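Local structure of mevalonate kinase (Staphylococcus aureus, 2X7I) at residues S52-D57 with L87-Q92; D60-D65 with A298-I303; M204-H209 with A238-L243; G261-K266 with L279-P284. The protein probably transfers the gamma-phosphate of ATP to mevalonate, giving 5-phosphomevalonate, as a member of the GHMP kinase superfamily. One frame throughout, in Å; residues are numbered along the deposited sequence.

Contact 1: S52-D57 with L87-Q92; sequences SSIKSD and LAVTIQ
Ser52 meets Leu87 where the strand pair begins: its OG, beside the backbone N (chi1 -72°), accepts a hydrogen bond from Leu87 N at 3.1 Å. With Ser53 the parallel ladder takes over, its N donating to Leu87 O and its O receiving Val89 N at 2.8 Å. A water links Ser53 OG to Val89 O and donates to the latter, a carbonyl that Lys55 N also holds at 2.7 Å. Ile54 turns to the other face, where its CG1 lies 4.0 Å from Ile91 CD1. The second torsion of Ile91, 129°, departs from a staggered value and sets that CD1 between Ile54 and Ser56, 3.7 Å from Ser56 OG. Lys55 O takes Ile91 N, while its extended side chain leads away. At Asp57, N donates to Ile91 O at 2.8 Å, and OD2 rests 3.7 Å from both Thr90 CG2 and Gln92 CG. The Asp57 and Gln92 side chains lie side by side, pointing the same way, with carboxylate and amide planes steeply turned against each other. Ile54 and Ile91 pack on Val74 and Leu70 of helix 70-80, which connects the two strands: the arrangement is a beta-alpha-beta crossover, with neighbouring parallel strands and the helix covering one face.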
loop_
_atom_site.group_PDB
_atom_site.type_symbol
_atom_site.label_atom_id
_atom_site.label_comp_id
_atom_site.label_asym_id
_atom_site.label_seq_id
_atom_site.Cartn_x
_atom_site.Cartn_y
_atom_site.Cartn_z
ATOM N N SER A 52 -9.951 28.043 9.999
ATOM C CA SER A 52 -9.922 26.825 9.212
ATOM C C SER A 52 -8.850 25.952 9.808
ATOM O O SER A 52 -7.883 26.462 10.352
ATOM C CB SER A 52 -9.637 27.123 7.745
ATOM O OG SER A 52 -10.765 27.721 7.152
ATOM N N SER A 53 -9.031 24.644 9.737
ATOM C CA SER A 53 -8.053 23.718 10.295
ATOM C C SER A 53 -7.847 22.517 9.394
ATOM O O SER A 53 -8.764 22.102 8.687
ATOM C CB SER A 53 -8.486 23.248 11.685
ATOM O OG SER A 53 -9.721 22.555 11.640
ATOM N N ILE A 54 -6.624 21.990 9.414
ATOM C CA ILE A 54 -6.312 20.691 8.840
ATOM C C ILE A 54 -5.700 19.857 9.959
ATOM O O ILE A 54 -4.685 20.234 10.535
ATOM C CB ILE A 54 -5.382 20.806 7.602
ATOM C CG1 ILE A 54 -5.132 19.441 6.967
ATOM C CG2 ILE A 54 -4.047 21.454 7.950
ATOM C CD1 ILE A 54 -4.496 19.552 5.554
ATOM N N LYS A 55 -6.351 18.743 10.293
ATOM C CA LYS A 55 -5.905 17.871 11.371
ATOM C C LYS A 55 -5.515 16.512 10.811
ATOM O O LYS A 55 -6.284 15.903 10.090
ATOM C CB LYS A 55 -7.010 17.705 12.403
ATOM C CG LYS A 55 -6.565 16.974 13.676
ATOM C CD LYS A 55 -7.714 16.760 14.646
ATOM C CE LYS A 55 -7.206 16.247 15.987
ATOM N NZ LYS A 55 -8.278 16.189 17.022
ATOM N N SER A 56 -4.304 16.055 11.124
ATOM C CA SER A 56 -3.836 14.734 10.702
ATOM C C SER A 56 -3.701 13.841 11.909
ATOM O O SER A 56 -2.896 14.126 12.787
ATOM C CB SER A 56 -2.484 14.829 10.016
ATOM O OG SER A 56 -2.635 15.263 8.689
ATOM N N ASP A 57 -4.497 12.772 11.945
ATOM C CA ASP A 57 -4.479 11.805 13.039
ATOM C C ASP A 57 -3.703 10.587 12.574
ATOM O O ASP A 57 -4.013 10.008 11.525
ATOM C CB ASP A 57 -5.894 11.351 13.418
ATOM C CG ASP A 57 -6.817 12.497 13.816
ATOM O OD1 ASP A 57 -6.339 13.535 14.331
ATOM O OD2 ASP A 57 -8.043 12.336 13.624
ATOM N N LEU A 87 -13.302 25.901 6.757
ATOM C CA LEU A 87 -13.287 24.452 6.550
ATOM C C LEU A 87 -12.451 23.757 7.617
ATOM O O LEU A 87 -11.364 24.215 7.955
ATOM C CB LEU A 87 -12.649 24.101 5.198
ATOM C CG LEU A 87 -13.466 23.988 3.914
ATOM C CD1 LEU A 87 -12.591 23.358 2.831
ATOM C CD2 LEU A 87 -14.750 23.179 4.107
ATOM N N ALA A 88 -12.960 22.637 8.120
ATOM C CA ALA A 88 -12.204 21.752 8.994
ATOM C C ALA A 88 -11.959 20.468 8.223
ATOM O O ALA A 88 -12.900 19.794 7.838
ATOM C CB ALA A 88 -12.961 21.467 10.287
ATOM N N VAL A 89 -10.687 20.170 7.970
ATOM C CA VAL A 89 -10.285 18.972 7.244
ATOM C C VAL A 89 -9.587 18.020 8.207
ATOM O O VAL A 89 -8.681 18.417 8.942
ATOM C CB VAL A 89 -9.349 19.304 6.082
ATOM C CG1 VAL A 89 -8.933 18.029 5.357
ATOM C CG2 VAL A 89 -10.029 20.272 5.118
ATOM N N THR A 90 -10.034 16.768 8.200
ATOM C CA THR A 90 -9.511 15.725 9.077
ATOM C C THR A 90 -9.077 14.539 8.210
ATOM O O THR A 90 -9.809 14.113 7.317
ATOM C CB THR A 90 -10.567 15.275 10.112
ATOM O OG1 THR A 90 -11.008 16.405 10.886
ATOM C CG2 THR A 90 -9.989 14.232 11.059
ATOM N N ILE A 91 -7.861 14.056 8.446
ATOM C CA ILE A 91 -7.297 12.910 7.742
ATOM C C ILE A 91 -6.905 11.916 8.821
ATOM O O ILE A 91 -6.222 12.283 9.769
ATOM C CB ILE A 91 -6.021 13.291 6.924
ATOM C CG1 ILE A 91 -6.306 14.446 5.971
ATOM C CG2 ILE A 91 -5.507 12.101 6.098
ATOM C CD1 ILE A 91 -5.300 15.582 6.079
ATOM N N GLN A 92 -7.369 10.677 8.703
ATOM C CA GLN A 92 -6.960 9.613 9.616
ATOM C C GLN A 92 -6.220 8.558 8.812
ATOM O O GLN A 92 -6.699 8.148 7.771
ATOM C CB GLN A 92 -8.170 8.959 10.292
ATOM C CG GLN A 92 -9.080 9.891 11.074
ATOM C CD GLN A 92 -10.344 9.192 11.541
ATOM O OE1 GLN A 92 -10.319 8.409 12.489
ATOM N NE2 GLN A 92 -11.452 9.458 10.866
HETATM O O HOH W 1 -9.612 20.130 11.262
#

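Contact 2: D60-D65 with A298-I303; sequences DGMLYD and AAHTWI
A classic beta bulge, in which Ala299 and His300 both face Asp180, belongs to the strand that presents the His300 imidazole to Met62 and Asp60 of the loop 60-65. Met62 crosses one face of this ring as an extended chain (chi2 178°), sliding past the histidine side chain in the opposite direction. Its CG lies over the rim, 3.4 Å from His300 CE1, and makes a CH-pi contact with the ring. Its SD stands almost straight above the middle, 4.4 Å from the centroid of the His300 ring, a Met-aromatic contact. Its CE comes down on the far side, 3.5 Å from His300 ND1, and is also 3.8 Å from Trp302 CZ2, so the methyl group touches both aromatic residues. At the edge of the ring, Asp60 OD2 lies in plane, 3.0 Å from both ND1 and CE1 of His300, with the carboxylate turned 81° against the ring. Gly61 N approaches the same OD2 from above the carboxylate plane, but so closely that the details of this bond are doubtful. At His300 NE2 a water lies 2.7 Å away and donates to Gly61 O, linking loop backbone and ring. Strand 300-305, which carries His300 and Trp302, is an outermost strand of the antiparallel sheet within the chain and is backbone hydrogen-bonded to strand 175-180 through His300 with Asp180 and Trp302 with Val178. Trp302 meets Phe34 edge-to-face, while Thr301 packs on helix 283-295; the loop itself connects strand 53-58 to helix 70-80.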
loop_
_atom_site.group_PDB
_atom_site.type_symbol
_atom_site.label_atom_id
_atom_site.label_comp_id
_atom_site.label_asym_id
_atom_site.label_seq_id
_atom_site.Cartn_x
_atom_site.Cartn_y
_atom_site.Cartn_z
ATOM N N ASP A 60 -1.686 4.307 16.059
ATOM C CA ASP A 60 -0.498 3.632 16.554
ATOM C C ASP A 60 0.655 4.644 16.725
ATOM O O ASP A 60 0.433 5.861 16.640
ATOM C CB ASP A 60 -0.125 2.464 15.641
ATOM C CG ASP A 60 0.685 1.421 16.359
ATOM O OD1 ASP A 60 0.115 0.383 16.791
ATOM O OD2 ASP A 60 1.900 1.677 16.521
ATOM N N GLY A 61 1.864 4.156 17.015
ATOM C CA GLY A 61 3.042 5.024 17.147
ATOM C C GLY A 61 3.771 5.245 15.824
ATOM O O GLY A 61 4.994 5.173 15.768
ATOM N N MET A 62 3.020 5.505 14.760
ATOM C CA MET A 62 3.603 5.725 13.440
ATOM C C MET A 62 3.925 7.197 13.204
ATOM O O MET A 62 3.274 8.092 13.751
ATOM C CB MET A 62 2.681 5.191 12.343
ATOM C CG MET A 62 2.571 3.675 12.372
ATOM S SD MET A 62 1.456 3.023 11.136
ATOM C CE MET A 62 0.904 1.513 11.934
ATOM N N LEU A 63 4.956 7.432 12.401
ATOM C CA LEU A 63 5.344 8.782 12.021
ATOM C C LEU A 63 4.352 9.349 11.013
ATOM O O LEU A 63 3.648 8.605 10.322
ATOM C CB LEU A 63 6.747 8.792 11.418
ATOM C CG LEU A 63 7.891 8.204 12.253
ATOM C CD1 LEU A 63 9.178 8.225 11.448
ATOM C CD2 LEU A 63 8.066 8.952 13.572
ATOM N N TYR A 64 4.304 10.676 10.955
ATOM C CA TYR A 64 3.566 11.377 9.926
ATOM C C TYR A 64 4.314 11.233 8.605
ATOM O O TYR A 64 5.539 11.081 8.588
ATOM C CB TYR A 64 3.429 12.852 10.284
ATOM C CG TYR A 64 2.666 13.111 11.571
ATOM C CD1 TYR A 64 3.337 13.380 12.751
ATOM C CD2 TYR A 64 1.279 13.091 11.596
ATOM C CE1 TYR A 64 2.659 13.615 13.921
ATOM C CE2 TYR A 64 0.586 13.343 12.766
ATOM C CZ TYR A 64 1.279 13.601 13.928
ATOM O OH TYR A 64 0.603 13.837 15.108
ATOM N N ASP A 65 3.569 11.251 7.505
ATOM C CA ASP A 65 4.156 11.169 6.177
ATOM C C ASP A 65 4.538 12.571 5.718
ATOM O O ASP A 65 3.810 13.204 4.961
ATOM C CB ASP A 65 3.165 10.527 5.196
ATOM C CG ASP A 65 3.788 10.229 3.857
ATOM O OD1 ASP A 65 5.023 10.329 3.746
ATOM O OD2 ASP A 65 3.047 9.905 2.906
ATOM N N ALA A 298 9.010 -6.540 15.740
ATOM C CA ALA A 298 8.295 -5.990 14.577
ATOM C C ALA A 298 7.534 -4.759 15.037
ATOM O O ALA A 298 6.749 -4.839 15.982
ATOM C CB ALA A 298 7.337 -6.999 13.987
ATOM N N ALA A 299 7.782 -3.618 14.395
ATOM C CA ALA A 299 7.221 -2.348 14.868
ATOM C C ALA A 299 5.704 -2.280 14.686
ATOM O O ALA A 299 4.995 -1.843 15.590
ATOM C CB ALA A 299 7.904 -1.161 14.179
ATOM N N HIS A 300 5.212 -2.711 13.529
ATOM C CA HIS A 300 3.773 -2.671 13.223
ATOM C C HIS A 300 3.400 -3.860 12.343
ATOM O O HIS A 300 4.208 -4.313 11.535
ATOM C CB HIS A 300 3.384 -1.368 12.502
ATOM C CG HIS A 300 3.967 -0.129 13.113
ATOM N ND1 HIS A 300 3.409 0.503 14.204
ATOM C CD2 HIS A 300 5.064 0.594 12.782
ATOM C CE1 HIS A 300 4.136 1.563 14.518
ATOM N NE2 HIS A 300 5.144 1.644 13.667
ATOM N N THR A 301 2.182 -4.365 12.506
ATOM C CA THR A 301 1.708 -5.499 11.719
ATOM C C THR A 301 0.258 -5.349 11.267
ATOM O O THR A 301 -0.497 -4.584 11.843
ATOM C CB THR A 301 1.855 -6.833 12.490
ATOM O OG1 THR A 301 1.128 -6.759 13.723
ATOM C CG2 THR A 301 3.335 -7.131 12.775
ATOM N N TRP A 302 -0.097 -6.067 10.204
ATOM C CA TRP A 302 -1.483 -6.158 9.722
ATOM C C TRP A 302 -1.780 -7.577 9.242
ATOM O O TRP A 302 -0.891 -8.272 8.747
ATOM C CB TRP A 302 -1.728 -5.214 8.540
ATOM C CG TRP A 302 -1.471 -3.753 8.776
ATOM C CD1 TRP A 302 -2.386 -2.805 9.095
ATOM C CD2 TRP A 302 -0.215 -3.076 8.660
ATOM N NE1 TRP A 302 -1.781 -1.571 9.199
ATOM C CE2 TRP A 302 -0.446 -1.712 8.938
ATOM C CE3 TRP A 302 1.085 -3.491 8.357
ATOM C CZ2 TRP A 302 0.571 -0.761 8.922
ATOM C CZ3 TRP A 302 2.095 -2.546 8.337
ATOM C CH2 TRP A 302 1.836 -1.196 8.614
ATOM N N ILE A 303 -3.033 -7.991 9.363
ATOM C CA ILE A 303 -3.474 -9.256 8.816
ATOM C C ILE A 303 -4.393 -8.975 7.637
ATOM O O ILE A 303 -5.413 -8.305 7.783
ATOM C CB ILE A 303 -4.196 -10.126 9.868
ATOM C CG1 ILE A 303 -3.217 -10.563 10.964
ATOM C CG2 ILE A 303 -4.814 -11.350 9.205
ATOM C CD1 ILE A 303 -3.874 -11.261 12.141
HETATM O O HOH W 2 6.872 3.767 13.915
#

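Contact 3: M204-H209 with A238-L243; sequences MSHVKH and ADLKAL
Asp239 receives two histidines, His206 and His209, through one carboxylate, and hydrogen bonding carries much of the contact. His206 ND1 donates to Asp239 OD1 at 2.5 Å, a short and nearly straight bond (168°). The acceptor lies in the imidazole plane and offers its anti lone pair, the one pointing away from OD2; ring and carboxylate are nearly coplanar. CG of His206 is anti to the backbone N (chi1 176°), and the end of the side chain comes near the other helix. His209 is turned differently, its ring plane at nearly a right angle to the carboxylate. Its ND1 makes a weak, bent bond to Asp239 OD2 at 2.8 Å and a longer, weak one to OD1. This ring sits too close to the Ser205 carbonyl, so its exact placement is less sure. The nearby carboxylate would be expected to favour protonated imidazoles.

Apolar contacts flank this polar group. Leu240 packs over a face of the His206 ring, its CB 3.6 Å from His206 CE1 and its CD1 3.9 Å from the ring centroid in a CH-pi contact. Leu243 CD1 reaches the opposite helix, 3.6 Å from His206 N and, with the same doubt, near His209 ND1. It also approaches Ser205 OG, whose hydrogen bond goes to Gln202 O, though Ser205 is poorly ordered.

The two segments run antiparallel, their axes 9.5 Å apart at 165°, and belong to the successive helices 203-222 and 226-243, joined by a short turn into a helical hairpin. Earlier turns of helix 226-243 pack on the antiparallel sheet at Ala264 and Leu279.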
loop_
_atom_site.group_PDB
_atom_site.type_symbol
_atom_site.label_atom_id
_atom_site.label_comp_id
_atom_site.label_asym_id
_atom_site.label_seq_id
_atom_site.Cartn_x
_atom_site.Cartn_y
_atom_site.Cartn_z
ATOM N N MET A 204 20.843 -6.920 -10.626
ATOM C CA MET A 204 20.183 -6.933 -11.936
ATOM C C MET A 204 19.615 -8.297 -12.281
ATOM O O MET A 204 18.542 -8.397 -12.876
ATOM C CB MET A 204 21.160 -6.509 -13.045
ATOM C CG MET A 204 21.484 -5.019 -13.073
ATOM S SD MET A 204 20.021 -3.954 -13.060
ATOM C CE MET A 204 19.073 -4.653 -14.422
ATOM N N SER A 205 20.353 -9.342 -11.921
ATOM C CA SER A 205 19.920 -10.713 -12.154
ATOM C C SER A 205 18.717 -11.079 -11.279
ATOM O O SER A 205 17.864 -11.847 -11.705
ATOM C CB SER A 205 21.080 -11.685 -11.913
ATOM O OG SER A 205 21.703 -11.427 -10.668
ATOM N N HIS A 206 18.646 -10.527 -10.068
ATOM C CA HIS A 206 17.479 -10.735 -9.199
ATOM C C HIS A 206 16.213 -10.110 -9.790
ATOM O O HIS A 206 15.149 -10.711 -9.734
ATOM C CB HIS A 206 17.698 -10.187 -7.779
ATOM C CG HIS A 206 16.488 -10.307 -6.895
ATOM N ND1 HIS A 206 15.914 -11.520 -6.579
ATOM C CD2 HIS A 206 15.756 -9.369 -6.245
ATOM C CE1 HIS A 206 14.874 -11.326 -5.790
ATOM N NE2 HIS A 206 14.757 -10.030 -5.570
ATOM N N VAL A 207 16.351 -8.914 -10.350
ATOM C CA VAL A 207 15.242 -8.202 -10.975
ATOM C C VAL A 207 14.857 -8.885 -12.277
ATOM O O VAL A 207 13.685 -8.925 -12.631
ATOM C CB VAL A 207 15.588 -6.714 -11.271
ATOM C CG1 VAL A 207 14.339 -5.970 -11.725
ATOM C CG2 VAL A 207 16.174 -6.039 -10.039
ATOM N N LYS A 208 15.851 -9.405 -12.989
ATOM C CA LYS A 208 15.605 -10.245 -14.155
ATOM C C LYS A 208 14.785 -11.472 -13.743
ATOM O O LYS A 208 13.781 -11.794 -14.382
ATOM C CB LYS A 208 16.926 -10.655 -14.816
ATOM C CG LYS A 208 16.781 -11.671 -15.950
ATOM C CD LYS A 208 18.069 -11.808 -16.758
ATOM C CE LYS A 208 17.854 -12.666 -18.018
ATOM N NZ LYS A 208 19.076 -12.730 -18.904
ATOM N N HIS A 209 15.165 -12.103 -12.635
ATOM C CA HIS A 209 14.485 -13.323 -12.180
ATOM C C HIS A 209 13.079 -13.083 -11.634
ATOM O O HIS A 209 12.196 -13.911 -11.846
ATOM C CB HIS A 209 15.319 -14.079 -11.138
ATOM C CG HIS A 209 16.679 -14.468 -11.622
ATOM N ND1 HIS A 209 17.761 -14.582 -10.779
ATOM C CD2 HIS A 209 17.143 -14.726 -12.869
ATOM C CE1 HIS A 209 18.832 -14.909 -11.483
ATOM N NE2 HIS A 209 18.484 -15.002 -12.755
ATOM N N ALA A 238 14.692 -16.658 -1.626
ATOM C CA ALA A 238 15.914 -17.419 -1.832
ATOM C C ALA A 238 16.760 -16.794 -2.938
ATOM O O ALA A 238 17.978 -16.660 -2.786
ATOM C CB ALA A 238 15.583 -18.882 -2.167
ATOM N N ASP A 239 16.113 -16.405 -4.034
ATOM C CA ASP A 239 16.795 -15.724 -5.134
ATOM C C ASP A 239 17.468 -14.439 -4.654
ATOM O O ASP A 239 18.639 -14.210 -4.968
ATOM C CB ASP A 239 15.832 -15.396 -6.282
ATOM C CG ASP A 239 16.555 -14.881 -7.520
ATOM O OD1 ASP A 239 16.664 -13.648 -7.675
ATOM O OD2 ASP A 239 17.044 -15.708 -8.329
ATOM N N LEU A 240 16.740 -13.620 -3.894
ATOM C CA LEU A 240 17.298 -12.381 -3.335
ATOM C C LEU A 240 18.522 -12.668 -2.468
ATOM O O LEU A 240 19.559 -12.017 -2.610
ATOM C CB LEU A 240 16.255 -11.621 -2.497
ATOM C CG LEU A 240 16.750 -10.341 -1.800
ATOM C CD1 LEU A 240 16.970 -9.218 -2.808
ATOM C CD2 LEU A 240 15.789 -9.907 -0.708
ATOM N N LYS A 241 18.381 -13.643 -1.575
ATOM C CA LYS A 241 19.426 -13.983 -0.610
ATOM C C LYS A 241 20.646 -14.604 -1.283
ATOM O O LYS A 241 21.777 -14.358 -0.879
ATOM C CB LYS A 241 18.897 -14.965 0.431
ATOM C CG LYS A 241 17.838 -14.420 1.365
ATOM C CD LYS A 241 18.023 -14.968 2.790
ATOM C CE LYS A 241 18.108 -16.499 2.850
ATOM N NZ LYS A 241 19.181 -16.943 3.801
ATOM N N ALA A 242 20.397 -15.420 -2.302
ATOM C CA ALA A 242 21.455 -16.013 -3.099
ATOM C C ALA A 242 22.323 -14.942 -3.762
ATOM O O ALA A 242 23.538 -15.096 -3.856
ATOM C CB ALA A 242 20.851 -16.933 -4.161
ATOM N N LEU A 243 21.689 -13.853 -4.202
ATOM C CA LEU A 243 22.344 -12.863 -5.064
ATOM C C LEU A 243 22.729 -11.563 -4.371
ATOM O O LEU A 243 23.338 -10.706 -4.995
ATOM C CB LEU A 243 21.445 -12.540 -6.265
ATOM C CG LEU A 243 21.266 -13.680 -7.266
ATOM C CD1 LEU A 243 20.235 -13.291 -8.308
ATOM C CD2 LEU A 243 22.612 -14.056 -7.911
#

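Contact 4: G261-K266 with L279-P284; sequences GAIAGK and LAKDLP
Leu279 meets Ala264 and Ile263 in the beta hairpin made by strands 264-267 and 276-280. From the backbone, its CB lies 4.1 Å from both Ala264 CB and Ile263 CG1, bridging two successive residues of the facing segment. The first torsion (chi1 -65°) sets CG anti to the carbonyl carbon, where it lies 4.2 Å from Ala264 CB. CD1 at the tip stays 4.1 Å from that same methyl, so CB, CG and CD1 of Leu279 all lie close to the one methyl of Ala264. Beyond the hairpin it continues onto Phe233 of helix 226-243, which also covers Ala264, and onto Met176 of strand 175-180.

Two backbone hydrogen bonds join the segments: Ile263 N donates to Leu279 O at 2.8 Å, and Leu279 N to Ala264 O at 3.1 Å, the latter donor standing 40° above the carbonyl plane. Just upstream, Gly261, with positive phi, is the C-prime residue of a Schellman motif that ends the preceding helix, so the chain passes from helix to hairpin within a few residues. Ile263 places CG1 in the crowded position between backbone N and carbonyl carbon, 3.5 Å from Leu279 O. Its other branch, CG2, touches Lys281 CE at 4.2 Å, the two side chains crossing at about a right angle.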
loop_
_atom_site.group_PDB
_atom_site.type_symbol
_atom_site.label_atom_id
_atom_site.label_comp_id
_atom_site.label_asym_id
_atom_site.label_seq_id
_atom_site.Cartn_x
_atom_site.Cartn_y
_atom_site.Cartn_z
ATOM N N GLY A 261 4.387 -20.730 12.111
ATOM C CA GLY A 261 3.369 -21.203 11.170
ATOM C C GLY A 261 3.279 -20.537 9.804
ATOM O O GLY A 261 2.441 -20.936 8.997
ATOM N N ALA A 262 4.112 -19.532 9.537
ATOM C CA ALA A 262 4.161 -18.914 8.211
ATOM C C ALA A 262 4.768 -19.912 7.227
ATOM O O ALA A 262 5.868 -20.399 7.457
ATOM C CB ALA A 262 4.982 -17.623 8.231
ATOM N N ILE A 263 4.044 -20.208 6.145
ATOM C CA ILE A 263 4.488 -21.182 5.145
ATOM C C ILE A 263 5.349 -20.558 4.071
ATOM O O ILE A 263 5.922 -21.269 3.250
ATOM C CB ILE A 263 3.297 -21.929 4.461
ATOM C CG1 ILE A 263 2.422 -20.981 3.626
ATOM C CG2 ILE A 263 2.454 -22.652 5.503
ATOM C CD1 ILE A 263 1.313 -21.697 2.881
ATOM N N ALA A 264 5.434 -19.232 4.070
ATOM C CA ALA A 264 6.229 -18.509 3.083
ATOM C C ALA A 264 6.539 -17.096 3.570
ATOM O O ALA A 264 5.844 -16.567 4.436
ATOM C CB ALA A 264 5.499 -18.465 1.734
ATOM N N GLY A 265 7.575 -16.496 2.994
ATOM C CA GLY A 265 8.004 -15.153 3.354
ATOM C C GLY A 265 8.818 -14.489 2.256
ATOM O O GLY A 265 9.572 -15.158 1.537
ATOM N N LYS A 266 8.640 -13.175 2.109
ATOM C CA LYS A 266 9.480 -12.351 1.234
ATOM C C LYS A 266 9.401 -10.883 1.614
ATOM O O LYS A 266 8.522 -10.463 2.357
ATOM C CB LYS A 266 9.089 -12.510 -0.242
ATOM C CG LYS A 266 7.779 -11.813 -0.668
ATOM C CD LYS A 266 7.498 -11.991 -2.154
ATOM C CE LYS A 266 8.405 -11.135 -3.054
ATOM N NZ LYS A 266 8.109 -9.677 -2.975
ATOM N N LEU A 279 2.925 -15.661 4.586
ATOM C CA LEU A 279 1.707 -16.339 4.185
ATOM C C LEU A 279 1.314 -17.385 5.221
ATOM O O LEU A 279 2.137 -18.190 5.648
ATOM C CB LEU A 279 1.883 -16.985 2.806
ATOM C CG LEU A 279 2.111 -16.042 1.618
ATOM C CD1 LEU A 279 1.993 -16.808 0.308
ATOM C CD2 LEU A 279 1.132 -14.866 1.623
ATOM N N ALA A 280 0.049 -17.344 5.632
ATOM C CA ALA A 280 -0.501 -18.281 6.608
ATOM C C ALA A 280 -1.769 -18.864 6.024
ATOM O O ALA A 280 -2.455 -18.200 5.251
ATOM C CB ALA A 280 -0.803 -17.576 7.905
ATOM N N LYS A 281 -2.069 -20.103 6.399
ATOM C CA LYS A 281 -3.219 -20.823 5.863
ATOM C C LYS A 281 -4.547 -20.355 6.467
ATOM O O LYS A 281 -5.576 -20.381 5.786
ATOM C CB LYS A 281 -3.061 -22.333 6.097
ATOM C CG LYS A 281 -1.843 -22.942 5.408
ATOM C CD LYS A 281 -1.713 -24.447 5.699
ATOM C CE LYS A 281 -0.792 -25.149 4.701
ATOM N NZ LYS A 281 -0.879 -26.649 4.827
ATOM N N ASP A 282 -4.530 -19.955 7.740
ATOM C CA ASP A 282 -5.766 -19.601 8.449
ATOM C C ASP A 282 -5.554 -18.450 9.420
ATOM O O ASP A 282 -4.411 -18.050 9.681
ATOM C CB ASP A 282 -6.363 -20.829 9.165
ATOM C CG ASP A 282 -5.448 -21.408 10.244
ATOM O OD1 ASP A 282 -4.632 -20.669 10.831
ATOM O OD2 ASP A 282 -5.567 -22.620 10.523
ATOM N N LEU A 283 -6.655 -17.920 9.944
ATOM C CA LEU A 283 -6.603 -16.701 10.756
ATOM C C LEU A 283 -5.896 -16.912 12.096
ATOM O O LEU A 283 -5.065 -16.080 12.478
ATOM C CB LEU A 283 -7.999 -16.092 10.968
ATOM C CG LEU A 283 -8.042 -14.730 11.674
ATOM C CD1 LEU A 283 -7.203 -13.698 10.914
ATOM C CD2 LEU A 283 -9.490 -14.248 11.849
ATOM N N PRO A 284 -6.200 -18.016 12.805
ATOM C CA PRO A 284 -5.489 -18.275 14.058
ATOM C C PRO A 284 -3.959 -18.303 13.932
ATOM O O PRO A 284 -3.269 -17.790 14.821
ATOM C CB PRO A 284 -6.021 -19.655 14.483
ATOM C CG PRO A 284 -7.397 -19.706 13.921
ATOM C CD PRO A 284 -7.313 -18.966 12.605
#

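How the contacts relate
Three of the four contacts involve the two sheets of the kinase, and contact 3 pairs the helices 203-222 and 226-243. Contact 1 comes first along the chain, in the mixed sheet, and contact 2 crosses it: its loop comes between the two strands of contact 1 along the chain, while its partner strand comes near the C-terminus. The two touch through Tyr64 on the Ser56 backbone. Contacts 3 and 4 follow in series between the segments of contact 2. Contacts 2 and 4 share the antiparallel sheet, with centres about 20 Å apart, and Ile303 packs on Leu283. Contact 3 lies about 44 Å from contact 1, centre to centre, across the middle of the chain. Contact 2 thus ties a loop beside the first sheet to the second.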